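Local structure of Sodium/calcium exchanger membrane region domain-containing protein (Archaeoglobus fulgidus, 4KPP) at residues F85-K88 with A89-G93; D165-V168 with F169-Y173; P308-A311 with R312-E315; I382-S385 with F386-V389. The protein exchanges protons for calcium ions across the membrane, as a CAX-type member of the sodium/calcium exchanger family. All blocks are in the same frame, centred on the assembly; numbering follows the deposited sequence.

Contact 1 (F85-K88 with A89-G93); sequences FAWK and AGSVG
The backbone from Phe85 to Ser91 makes the last two turns of helix 76-91, with Ala89 N bonded to Phe85 O at 2.9 Å and Gly90 N to Ala86 O, and Val92 and Gly93 lead out of it. Lys88 O marks this end by accepting twice: from Val92 N at 2.7 Å, the usual i to i+4 bond, and from Gly93 N at 2.9 Å, a wider pi-type i to i+5 bond made in the carbonyl plane. The pair illustrates how a helix C-terminus can close on one shared acceptor. Trp87 O takes two bonds from Ser91, and a further one from Ser300 OG outside the two segments. Ser91 N binds it at 3.0 Å and Ser91 OG at 2.8 Å, the hydroxyl standing 36° out of the carbonyl plane. With chi1 at 63°, Ser91 OG sits between its own N and carbonyl carbon and is turned back toward the preceding turn, where it also approaches Trp87 CD1 obliquely at 3.8 Å. The Lys88 chain folds at chi2 and chi3, both near -60°, and runs beside Val92 in the same direction, bringing its NZ within 3.8 Å of Val92 CG2. Phe85 and Lys88 pack on Tyr96 of helix 96-127, whereas Ala86, Trp87 and Ala89 touch helix 288-299.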
ATOM      1  N   PHE A  85     -11.207   9.943   3.989  1.00 21.56           N
ATOM      2  CA  PHE A  85     -11.233  11.072   3.064  1.00 24.27           C
ATOM      3  C   PHE A  85     -12.336  10.914   2.020  1.00 22.25           C
ATOM      4  O   PHE A  85     -13.021  11.875   1.679  1.00 24.93           O
ATOM      5  CB  PHE A  85      -9.886  11.205   2.352  1.00 23.48           C
ATOM      6  CG  PHE A  85      -8.785  11.725   3.225  1.00 20.65           C
ATOM      7  CD1 PHE A  85      -9.043  12.686   4.183  1.00 19.10           C
ATOM      8  CD2 PHE A  85      -7.491  11.252   3.084  1.00 22.90           C
ATOM      9  CE1 PHE A  85      -8.038  13.171   4.982  1.00 20.03           C
ATOM     10  CE2 PHE A  85      -6.475  11.733   3.886  1.00 22.90           C
ATOM     11  CZ  PHE A  85      -6.750  12.693   4.836  1.00 24.05           C
ATOM     12  N   ALA A  86     -12.496   9.701   1.504  1.00 23.27           N
ATOM     13  CA  ALA A  86     -13.541   9.437   0.524  1.00 22.70           C
ATOM     14  C   ALA A  86     -14.934   9.535   1.152  1.00 26.23           C
ATOM     15  O   ALA A  86     -15.876  10.004   0.512  1.00 28.17           O
ATOM     16  CB  ALA A  86     -13.332   8.078  -0.138  1.00 17.17           C
ATOM     17  N   TRP A  87     -15.060   9.098   2.403  1.00 25.10           N
ATOM     18  CA  TRP A  87     -16.335   9.196   3.109  1.00 26.76           C
ATOM     19  C   TRP A  87     -16.737  10.652   3.307  1.00 27.69           C
ATOM     20  O   TRP A  87     -17.876  11.035   3.029  1.00 28.11           O
ATOM     21  CB  TRP A  87     -16.290   8.476   4.461  1.00 29.04           C
ATOM     22  CG  TRP A  87     -17.615   8.502   5.177  1.00 34.82           C
ATOM     23  CD1 TRP A  87     -18.085   9.485   6.005  1.00 37.79           C
ATOM     24  CD2 TRP A  87     -18.646   7.509   5.115  1.00 37.80           C
ATOM     25  NE1 TRP A  87     -19.339   9.162   6.462  1.00 39.50           N
ATOM     26  CE2 TRP A  87     -19.707   7.954   5.932  1.00 38.31           C
ATOM     27  CE3 TRP A  87     -18.774   6.285   4.451  1.00 38.62           C
ATOM     28  CZ2 TRP A  87     -20.878   7.216   6.101  1.00 39.69           C
ATOM     29  CZ3 TRP A  87     -19.938   5.555   4.621  1.00 39.29           C
ATOM     30  CH2 TRP A  87     -20.974   6.023   5.438  1.00 41.17           C
ATOM     31  N   LYS A  88     -15.799  11.460   3.790  1.00 27.18           N
ATOM     32  CA  LYS A  88     -16.040  12.886   3.964  1.00 26.09           C
ATOM     33  C   LYS A  88     -16.325  13.562   2.626  1.00 29.48           C
ATOM     34  O   LYS A  88     -17.143  14.476   2.549  1.00 38.00           O
ATOM     35  CB  LYS A  88     -14.851  13.551   4.656  1.00 24.54           C
ATOM     36  CG  LYS A  88     -14.511  12.946   6.018  1.00 22.94           C
ATOM     37  CD  LYS A  88     -15.652  13.117   7.015  1.00 24.25           C
ATOM     38  CE  LYS A  88     -15.961  14.588   7.268  1.00 26.32           C
ATOM     39  NZ  LYS A  88     -17.063  14.769   8.254  1.00 28.43           N
ATOM     40  N   ALA A  89     -15.657  13.099   1.575  1.00 27.54           N
ATOM     41  CA  ALA A  89     -15.844  13.651   0.234  1.00 27.55           C
ATOM     42  C   ALA A  89     -17.289  13.545  -0.251  1.00 30.78           C
ATOM     43  O   ALA A  89     -17.805  14.459  -0.885  1.00 33.09           O
ATOM     44  CB  ALA A  89     -14.901  12.975  -0.760  1.00 21.68           C
ATOM     45  N   GLY A  90     -17.938  12.426   0.049  1.00 34.18           N
ATOM     46  CA  GLY A  90     -19.293  12.191  -0.421  1.00 31.13           C
ATOM     47  C   GLY A  90     -20.356  12.724   0.520  1.00 33.33           C
ATOM     48  O   GLY A  90     -21.436  13.119   0.086  1.00 36.60           O
ATOM     49  N   SER A  91     -20.047  12.737   1.813  1.00 35.30           N
ATOM     50  CA  SER A  91     -21.002  13.180   2.823  1.00 36.21           C
ATOM     51  C   SER A  91     -20.917  14.683   3.069  1.00 37.83           C
ATOM     52  O   SER A  91     -21.906  15.318   3.429  1.00 40.76           O
ATOM     53  CB  SER A  91     -20.781  12.427   4.135  1.00 36.78           C
ATOM     54  OG  SER A  91     -19.495  12.697   4.662  1.00 38.78           O
ATOM     55  N   VAL A  92     -19.733  15.252   2.865  1.00 37.45           N
ATOM     56  CA  VAL A  92     -19.507  16.667   3.147  1.00 37.99           C
ATOM     57  C   VAL A  92     -19.054  17.432   1.905  1.00 37.63           C
ATOM     58  O   VAL A  92     -19.469  18.566   1.677  1.00 42.73           O
ATOM     59  CB  VAL A  92     -18.490  16.850   4.306  1.00 54.08           C
ATOM     60  CG1 VAL A  92     -17.925  18.262   4.331  1.00 55.46           C
ATOM     61  CG2 VAL A  92     -19.137  16.504   5.637  1.00 53.45           C
ATOM     62  N   GLY A  93     -18.214  16.802   1.094  1.00 36.11           N
ATOM     63  CA  GLY A  93     -17.709  17.440  -0.108  1.00 36.14           C
ATOM     64  C   GLY A  93     -16.546  18.357   0.199  1.00 37.98           C
ATOM     65  O   GLY A  93     -15.748  18.077   1.095  1.00 35.79           O
TER

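Contact 2 (D165-V168 with F169-Y173)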
ATOM      1  N   ASP A 165     -15.624   2.381 -13.368  1.00 26.63           N
ATOM      2  CA  ASP A 165     -14.176   2.341 -13.186  1.00 30.11           C
ATOM      3  C   ASP A 165     -13.832   1.551 -11.934  1.00 31.55           C
ATOM      4  O   ASP A 165     -12.956   0.687 -11.955  1.00 32.56           O
ATOM      5  CB  ASP A 165     -13.599   3.751 -13.059  1.00 29.60           C
ATOM      6  CG  ASP A 165     -13.607   4.506 -14.368  1.00 32.05           C
ATOM      7  OD1 ASP A 165     -13.580   3.857 -15.436  1.00 33.13           O
ATOM      8  OD2 ASP A 165     -13.633   5.753 -14.328  1.00 30.92           O
ATOM      9  N   ALA A 166     -14.531   1.859 -10.848  1.00 30.08           N
ATOM     10  CA  ALA A 166     -14.324   1.178  -9.581  1.00 28.73           C
ATOM     11  C   ALA A 166     -14.601  -0.311  -9.735  1.00 31.30           C
ATOM     12  O   ALA A 166     -13.874  -1.144  -9.196  1.00 35.50           O
ATOM     13  CB  ALA A 166     -15.211   1.780  -8.504  1.00 29.27           C
ATOM     14  N   LEU A 167     -15.648  -0.635 -10.489  1.00 33.31           N
ATOM     15  CA  LEU A 167     -16.007  -2.021 -10.770  1.00 34.94           C
ATOM     16  C   LEU A 167     -14.866  -2.740 -11.486  1.00 35.23           C
ATOM     17  O   LEU A 167     -14.557  -3.891 -11.180  1.00 36.18           O
ATOM     18  CB  LEU A 167     -17.279  -2.077 -11.620  1.00 38.29           C
ATOM     19  CG  LEU A 167     -18.317  -3.158 -11.300  1.00 47.15           C
ATOM     20  CD1 LEU A 167     -19.504  -3.052 -12.249  1.00 53.00           C
ATOM     21  CD2 LEU A 167     -17.715  -4.554 -11.353  1.00 49.74           C
ATOM     22  N   VAL A 168     -14.241  -2.053 -12.439  1.00 33.11           N
ATOM     23  CA  VAL A 168     -13.116  -2.611 -13.180  1.00 31.19           C
ATOM     24  C   VAL A 168     -11.919  -2.868 -12.266  1.00 30.58           C
ATOM     25  O   VAL A 168     -11.384  -3.977 -12.232  1.00 32.60           O
ATOM     26  CB  VAL A 168     -12.686  -1.689 -14.340  1.00 31.05           C
ATOM     27  CG1 VAL A 168     -11.455  -2.247 -15.036  1.00 26.75           C
ATOM     28  CG2 VAL A 168     -13.826  -1.519 -15.327  1.00 35.70           C
ATOM     29  N   PHE A 169     -11.513  -1.839 -11.526  1.00 28.83           N
ATOM     30  CA  PHE A 169     -10.381  -1.941 -10.605  1.00 23.98           C
ATOM     31  C   PHE A 169     -10.571  -3.036  -9.561  1.00 23.36           C
ATOM     32  O   PHE A 169      -9.643  -3.782  -9.260  1.00 24.47           O
ATOM     33  CB  PHE A 169     -10.116  -0.601  -9.919  1.00 17.86           C
ATOM     34  CG  PHE A 169      -9.465   0.414 -10.810  1.00 21.12           C
ATOM     35  CD1 PHE A 169      -8.197   0.189 -11.322  1.00 20.97           C
ATOM     36  CD2 PHE A 169     -10.111   1.600 -11.130  1.00 22.92           C
ATOM     37  CE1 PHE A 169      -7.587   1.124 -12.144  1.00 22.09           C
ATOM     38  CE2 PHE A 169      -9.509   2.536 -11.949  1.00 24.39           C
ATOM     39  CZ  PHE A 169      -8.245   2.298 -12.457  1.00 24.71           C
ATOM     40  N   VAL A 170     -11.776  -3.131  -9.012  1.00 25.29           N
ATOM     41  CA  VAL A 170     -12.084  -4.178  -8.046  1.00 28.87           C
ATOM     42  C   VAL A 170     -12.078  -5.552  -8.721  1.00 31.88           C
ATOM     43  O   VAL A 170     -11.614  -6.535  -8.142  1.00 33.93           O
ATOM     44  CB  VAL A 170     -13.437  -3.919  -7.335  1.00 38.26           C
ATOM     45  CG1 VAL A 170     -13.870  -5.134  -6.524  1.00 42.16           C
ATOM     46  CG2 VAL A 170     -13.339  -2.693  -6.441  1.00 29.49           C
ATOM     47  N   SER A 171     -12.580  -5.609  -9.953  1.00 30.14           N
ATOM     48  CA  SER A 171     -12.584  -6.853 -10.720  1.00 30.53           C
ATOM     49  C   SER A 171     -11.167  -7.348 -10.980  1.00 29.17           C
ATOM     50  O   SER A 171     -10.876  -8.536 -10.825  1.00 30.92           O
ATOM     51  CB  SER A 171     -13.322  -6.675 -12.050  1.00 34.34           C
ATOM     52  OG  SER A 171     -14.699  -6.414 -11.837  1.00 36.81           O
ATOM     53  N   LEU A 172     -10.291  -6.432 -11.382  1.00 27.57           N
ATOM     54  CA  LEU A 172      -8.895  -6.772 -11.633  1.00 25.73           C
ATOM     55  C   LEU A 172      -8.256  -7.388 -10.398  1.00 25.14           C
ATOM     56  O   LEU A 172      -7.577  -8.412 -10.488  1.00 25.03           O
ATOM     57  CB  LEU A 172      -8.105  -5.539 -12.079  1.00 24.85           C
ATOM     58  CG  LEU A 172      -8.313  -5.075 -13.523  1.00 25.30           C
ATOM     59  CD1 LEU A 172      -7.605  -3.752 -13.770  1.00 22.28           C
ATOM     60  CD2 LEU A 172      -7.831  -6.134 -14.504  1.00 24.32           C
ATOM     61  N   TYR A 173      -8.484  -6.774  -9.242  1.00 24.71           N
ATOM     62  CA  TYR A 173      -7.900  -7.281  -8.008  1.00 25.11           C
ATOM     63  C   TYR A 173      -8.507  -8.619  -7.599  1.00 25.85           C
ATOM     64  O   TYR A 173      -7.790  -9.517  -7.160  1.00 28.92           O
ATOM     65  CB  TYR A 173      -8.020  -6.271  -6.866  1.00 24.27           C
ATOM     66  CG  TYR A 173      -7.274  -6.719  -5.632  1.00 24.52           C
ATOM     67  CD1 TYR A 173      -5.891  -6.817  -5.642  1.00 23.05           C
ATOM     68  CD2 TYR A 173      -7.950  -7.068  -4.468  1.00 28.38           C
ATOM     69  CE1 TYR A 173      -5.197  -7.242  -4.529  1.00 27.30           C
ATOM     70  CE2 TYR A 173      -7.260  -7.489  -3.342  1.00 28.18           C
ATOM     71  CZ  TYR A 173      -5.884  -7.573  -3.381  1.00 28.01           C
ATOM     72  OH  TYR A 173      -5.185  -7.989  -2.272  1.00 32.81           O
TER
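Helix 163-182, a predicted transmembrane helix, carries a serine that turns back on its own helix: Ser171 OG bonds Leu167 O, one turn earlier, at 2.6 Å. Ser171 N binds the same oxygen at 2.9 Å, and the two donors come from opposite faces of the carbonyl plane. The hydroxyl is placed for this by a chi1 of -65°, which sets OG beside the backbone N and opposite the carbonyl carbon. Leu167 CD2 lies 3.6 Å from Ser171 OG and so lends the polar atom an apolar neighbour. On another face of the helix, the Phe169 ring meets the preceding turn obliquely, its CD2 3.1 Å from Asp165 O, the acceptor of the nearly straight bond from Phe169 N (174°). Val168 CG1 and Leu172 CD1 meet at 4.3 Å, a looser apolar contact. The Asp165 carboxylate is held elsewhere, by Lys158, Tyr151 and Ser162 N, and Tyr151 also meets the Phe169 ring edge-to-face. Ala166 and Phe169 pack against helix 288-299. A serine hydroxyl bonded to the i-4 carbonyl is a familiar feature of transmembrane helices, where the helix itself satisfies a polar side chain within an apolar setting.

Contact 3 (P308-A311 with R312-E315)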
ATOM      1  N   PRO A 308     -15.117  13.149  -8.916  1.00 25.65           N
ATOM      2  CA  PRO A 308     -14.564  14.166  -9.817  1.00 26.07           C
ATOM      3  C   PRO A 308     -13.047  14.244  -9.708  1.00 28.73           C
ATOM      4  O   PRO A 308     -12.476  13.936  -8.661  1.00 24.72           O
ATOM      5  CB  PRO A 308     -15.203  15.471  -9.318  1.00 25.23           C
ATOM      6  CG  PRO A 308     -16.372  15.048  -8.482  1.00 26.18           C
ATOM      7  CD  PRO A 308     -15.967  13.742  -7.871  1.00 23.70           C
ATOM      8  N   LEU A 309     -12.409  14.647 -10.797  1.00 27.52           N
ATOM      9  CA  LEU A 309     -10.967  14.778 -10.848  1.00 26.93           C
ATOM     10  C   LEU A 309     -10.664  16.128 -11.478  1.00 29.16           C
ATOM     11  O   LEU A 309     -10.848  16.308 -12.682  1.00 33.49           O
ATOM     12  CB  LEU A 309     -10.380  13.653 -11.700  1.00 28.02           C
ATOM     13  CG  LEU A 309      -9.218  12.788 -11.204  1.00 28.97           C
ATOM     14  CD1 LEU A 309      -9.416  12.319  -9.768  1.00 23.70           C
ATOM     15  CD2 LEU A 309      -9.051  11.589 -12.141  1.00 26.31           C
ATOM     16  N   ASP A 310     -10.217  17.083 -10.669  1.00 23.29           N
ATOM     17  CA  ASP A 310      -9.899  18.411 -11.183  1.00 29.05           C
ATOM     18  C   ASP A 310      -8.572  18.393 -11.943  1.00 28.31           C
ATOM     19  O   ASP A 310      -7.969  17.331 -12.118  1.00 26.92           O
ATOM     20  CB  ASP A 310      -9.897  19.459 -10.058  1.00 34.37           C
ATOM     21  CG  ASP A 310      -8.727  19.302  -9.090  1.00 36.36           C
ATOM     22  OD1 ASP A 310      -8.088  18.234  -9.071  1.00 34.89           O
ATOM     23  OD2 ASP A 310      -8.452  20.256  -8.330  1.00 44.07           O
ATOM     24  N   ALA A 311      -8.125  19.561 -12.394  1.00 28.53           N
ATOM     25  CA  ALA A 311      -6.871  19.662 -13.137  1.00 29.97           C
ATOM     26  C   ALA A 311      -5.701  19.083 -12.344  1.00 31.99           C
ATOM     27  O   ALA A 311      -4.949  18.252 -12.853  1.00 33.83           O
ATOM     28  CB  ALA A 311      -6.594  21.113 -13.523  1.00 27.96           C
ATOM     29  N   ARG A 312      -5.566  19.518 -11.094  1.00 35.11           N
ATOM     30  CA  ARG A 312      -4.495  19.053 -10.214  1.00 37.03           C
ATOM     31  C   ARG A 312      -4.496  17.532 -10.025  1.00 35.67           C
ATOM     32  O   ARG A 312      -3.486  16.870 -10.273  1.00 34.71           O
ATOM     33  CB  ARG A 312      -4.569  19.761  -8.854  1.00 38.41           C
ATOM     34  CG  ARG A 312      -3.606  19.219  -7.803  1.00 43.14           C
ATOM     35  CD  ARG A 312      -2.154  19.437  -8.206  1.00 50.57           C
ATOM     36  NE  ARG A 312      -1.213  18.832  -7.262  1.00 55.54           N
ATOM     37  CZ  ARG A 312      -0.753  19.434  -6.169  1.00 57.47           C
ATOM     38  NH1 ARG A 312      -1.148  20.664  -5.869  1.00 57.04           N
ATOM     39  NH2 ARG A 312       0.103  18.806  -5.373  1.00 56.12           N
ATOM     40  N   GLN A 313      -5.629  16.980  -9.597  1.00 27.84           N
ATOM     41  CA  GLN A 313      -5.706  15.551  -9.304  1.00 26.76           C
ATOM     42  C   GLN A 313      -5.543  14.665 -10.541  1.00 24.56           C
ATOM     43  O   GLN A 313      -5.010  13.557 -10.447  1.00 19.37           O
ATOM     44  CB  GLN A 313      -6.996  15.211  -8.552  1.00 24.20           C
ATOM     45  CG  GLN A 313      -7.093  15.870  -7.186  1.00 20.60           C
ATOM     46  CD  GLN A 313      -5.793  15.786  -6.406  1.00 23.85           C
ATOM     47  OE1 GLN A 313      -5.283  14.699  -6.140  1.00 25.15           O
ATOM     48  NE2 GLN A 313      -5.247  16.940  -6.045  1.00 25.98           N
ATOM     49  N   SER A 314      -5.991  15.158 -11.694  1.00 27.52           N
ATOM     50  CA  SER A 314      -5.819  14.437 -12.955  1.00 25.63           C
ATOM     51  C   SER A 314      -4.340  14.315 -13.300  1.00 26.06           C
ATOM     52  O   SER A 314      -3.882  13.270 -13.764  1.00 25.10           O
ATOM     53  CB  SER A 314      -6.565  15.136 -14.093  1.00 26.46           C
ATOM     54  OG  SER A 314      -7.956  15.194 -13.828  1.00 33.07           O
ATOM     55  N   GLU A 315      -3.597  15.391 -13.067  1.00 27.56           N
ATOM     56  CA  GLU A 315      -2.156  15.384 -13.268  1.00 30.36           C
ATOM     57  C   GLU A 315      -1.498  14.406 -12.302  1.00 28.51           C
ATOM     58  O   GLU A 315      -0.555  13.708 -12.668  1.00 30.60           O
ATOM     59  CB  GLU A 315      -1.577  16.790 -13.075  1.00 32.92           C
ATOM     60  CG  GLU A 315      -2.068  17.810 -14.088  1.00 36.80           C
ATOM     61  CD  GLU A 315      -2.006  19.236 -13.569  1.00 39.83           C
ATOM     62  OE1 GLU A 315      -1.444  19.456 -12.476  1.00 40.14           O
ATOM     63  OE2 GLU A 315      -2.528  20.140 -14.254  1.00 41.87           O
TER
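A chi1 of 70° and a chi2 of -17° swing the Asp310 carboxylate forward over the first turn of helix 311-331, where OD1 accepts from Gln313 N at 2.8 Å. Asp310 is thus the N-cap of the helix, its side chain supplying an acceptor for an amide at the helix start, where no earlier turn offers a carbonyl. The bond is fairly straight at the hydrogen, although the donor meets OD1 on its syn side and 31° out of the carboxylate plane. A chi1 that sets Gln313 CG beside its own backbone N brings CG within 3.2 Å of Asp310 OD1; the bend at chi2 then turns the amide. The two side chains cross at a slant, though their carboxylate and amide planes are not far from parallel. The carbonyl of Asp310 serves the same turn: Ser314 N binds Asp310 O at 3.0 Å and Ser314 OG at 2.7 Å, reaching it from opposite faces of its plane. Leu309 packs its CB 3.6 Å from Ser314 OG, while Leu309 CD1 touches Gln313 CB at 4.0 Å. Before the cap, backbone bonds tie Leu309 to Gly159. The charged ends find partners beyond the two segments: Arg312 bridges to Glu316 and Glu315 to Arg360. Glu315 also passes alongside the preceding turn, with CG 3.2 Å from Ala311 O.

Contact 4 (I382-S385 with F386-V389); sequences IVES and FRTV
Arg387 begins at CB, 3.6 Å from Glu384 O, and its CG continues past Val383 O at 3.7 Å. From CG to NE the chain is extended, which carries it along the helix surface beside Val383, the two side chains pointing the same way. Arg387 CD comes 3.8 Å from Glu384 OE2. At the tip, Val383 CG1 lies over one face of the guanidinium, set toward its rim and 3.9 Å from Arg387 CZ, while Glu384 OE2 arrives in plane at the edge. There Arg387 NH1 and Glu384 OE2 stand 3.8 Å apart, a long salt bridge, with the carboxylate and guanidinium planes turned 57° against each other. The i to i+3 and i to i+4 spacing of these partners is that of one face of an alpha helix, here helix 379-393 near the C-terminus. Elsewhere on the turn, Glu384 O accepts from Thr388 N at 2.9 Å and from Thr388 OG1 at 3.2 Å, the hydroxyl standing above the carbonyl plane. Phe386 keeps its CB 3.2 Å from Val383 O, and that oxygen lies near the plane of the ring, at its edge. Ser385 and Val389 pack on Phe143 of helix 138-152, and Ser385 OG bonds Arg139 O.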
ATOM      1  N   ILE A 382       6.983  -9.485 -21.609  1.00 36.61           N
ATOM      2  CA  ILE A 382       5.574  -9.127 -21.514  1.00 36.61           C
ATOM      3  C   ILE A 382       4.722 -10.287 -22.011  1.00 36.53           C
ATOM      4  O   ILE A 382       3.698 -10.614 -21.415  1.00 38.15           O
ATOM      5  CB  ILE A 382       5.258  -7.849 -22.316  1.00 42.68           C
ATOM      6  CG1 ILE A 382       6.125  -6.690 -21.820  1.00 39.94           C
ATOM      7  CG2 ILE A 382       3.777  -7.495 -22.210  1.00 42.60           C
ATOM      8  CD1 ILE A 382       5.965  -5.420 -22.620  1.00 39.29           C
ATOM      9  N   VAL A 383       5.158 -10.909 -23.102  1.00 39.93           N
ATOM     10  CA  VAL A 383       4.513 -12.111 -23.618  1.00 41.49           C
ATOM     11  C   VAL A 383       4.571 -13.227 -22.581  1.00 39.65           C
ATOM     12  O   VAL A 383       3.588 -13.936 -22.362  1.00 39.23           O
ATOM     13  CB  VAL A 383       5.178 -12.593 -24.930  1.00 44.54           C
ATOM     14  CG1 VAL A 383       4.743 -14.014 -25.269  1.00 47.80           C
ATOM     15  CG2 VAL A 383       4.857 -11.643 -26.074  1.00 42.99           C
ATOM     16  N   GLU A 384       5.724 -13.371 -21.936  1.00 38.47           N
ATOM     17  CA  GLU A 384       5.887 -14.375 -20.888  1.00 40.45           C
ATOM     18  C   GLU A 384       4.937 -14.146 -19.716  1.00 35.77           C
ATOM     19  O   GLU A 384       4.329 -15.091 -19.204  1.00 31.99           O
ATOM     20  CB  GLU A 384       7.336 -14.417 -20.402  1.00 44.30           C
ATOM     21  CG  GLU A 384       8.155 -15.494 -21.081  1.00 49.63           C
ATOM     22  CD  GLU A 384       7.540 -16.865 -20.905  1.00 55.80           C
ATOM     23  OE1 GLU A 384       7.224 -17.227 -19.752  1.00 56.71           O
ATOM     24  OE2 GLU A 384       7.359 -17.574 -21.918  1.00 58.27           O
ATOM     25  N   SER A 385       4.812 -12.887 -19.309  1.00 31.82           N
ATOM     26  CA  SER A 385       3.889 -12.492 -18.251  1.00 36.81           C
ATOM     27  C   SER A 385       2.448 -12.829 -18.623  1.00 39.16           C
ATOM     28  O   SER A 385       1.624 -13.135 -17.759  1.00 38.03           O
ATOM     29  CB  SER A 385       4.018 -10.993 -17.975  1.00 38.26           C
ATOM     30  OG  SER A 385       2.954 -10.533 -17.161  1.00 42.35           O
ATOM     31  N   PHE A 386       2.157 -12.767 -19.918  1.00 38.43           N
ATOM     32  CA  PHE A 386       0.842 -13.110 -20.438  1.00 36.58           C
ATOM     33  C   PHE A 386       0.603 -14.614 -20.349  1.00 34.77           C
ATOM     34  O   PHE A 386      -0.507 -15.061 -20.056  1.00 27.63           O
ATOM     35  CB  PHE A 386       0.714 -12.634 -21.886  1.00 37.90           C
ATOM     36  CG  PHE A 386      -0.488 -13.171 -22.601  1.00 42.79           C
ATOM     37  CD1 PHE A 386      -1.727 -12.576 -22.441  1.00 43.37           C
ATOM     38  CD2 PHE A 386      -0.379 -14.267 -23.445  1.00 46.71           C
ATOM     39  CE1 PHE A 386      -2.835 -13.067 -23.099  1.00 45.29           C
ATOM     40  CE2 PHE A 386      -1.484 -14.761 -24.107  1.00 47.18           C
ATOM     41  CZ  PHE A 386      -2.713 -14.160 -23.934  1.00 46.66           C
ATOM     42  N   ARG A 387       1.654 -15.388 -20.599  1.00 38.97           N
ATOM     43  CA  ARG A 387       1.567 -16.845 -20.558  1.00 41.96           C
ATOM     44  C   ARG A 387       1.493 -17.381 -19.132  1.00 40.94           C
ATOM     45  O   ARG A 387       0.885 -18.424 -18.887  1.00 41.36           O
ATOM     46  CB  ARG A 387       2.742 -17.477 -21.303  1.00 48.64           C
ATOM     47  CG  ARG A 387       2.568 -17.482 -22.808  1.00 55.18           C
ATOM     48  CD  ARG A 387       3.882 -17.743 -23.520  1.00 60.12           C
ATOM     49  NE  ARG A 387       3.681 -17.908 -24.955  1.00 66.72           N
ATOM     50  CZ  ARG A 387       4.651 -17.838 -25.859  1.00 71.98           C
ATOM     51  NH1 ARG A 387       5.899 -17.596 -25.480  1.00 73.79           N
ATOM     52  NH2 ARG A 387       4.370 -18.002 -27.145  1.00 72.71           N
ATOM     53  N   THR A 388       2.113 -16.669 -18.195  1.00 38.68           N
ATOM     54  CA  THR A 388       2.030 -17.024 -16.783  1.00 38.28           C
ATOM     55  C   THR A 388       0.580 -17.012 -16.320  1.00 36.65           C
ATOM     56  O   THR A 388       0.127 -17.926 -15.631  1.00 40.90           O
ATOM     57  CB  THR A 388       2.837 -16.051 -15.909  1.00 42.07           C
ATOM     58  OG1 THR A 388       4.228 -16.171 -16.225  1.00 47.64           O
ATOM     59  CG2 THR A 388       2.628 -16.355 -14.432  1.00 42.04           C
ATOM     60  N   VAL A 389      -0.143 -15.967 -16.709  1.00 35.05           N
ATOM     61  CA  VAL A 389      -1.555 -15.844 -16.372  1.00 35.77           C
ATOM     62  C   VAL A 389      -2.378 -16.888 -17.128  1.00 36.45           C
ATOM     63  O   VAL A 389      -3.347 -17.433 -16.602  1.00 38.08           O
ATOM     64  CB  VAL A 389      -2.071 -14.428 -16.676  1.00 34.82           C
ATOM     65  CG1 VAL A 389      -3.565 -14.325 -16.404  1.00 37.14           C
ATOM     66  CG2 VAL A 389      -1.304 -13.411 -15.851  1.00 33.20           C
TER

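How the contacts relate
Each contact is local to a different helix, at its start, middle or end. Contact 3 opens a helix with a side-chain cap, contact 1 closes one with a shared carbonyl, and contacts 2 and 4 lie within helices. Contact 2 is the buried one; the others are part core and part surface, and the paired charges of contact 4 suit its outer position. In each, a serine or threonine hydroxyl doubles the backbone bond to the i-4 carbonyl. Contacts 1 and 2 both border helix 288-299, and contacts 1 and 3 both touch helix 96-127, their centres about 16 Å apart. Contacts 2 and 4 both adjoin helix 138-152.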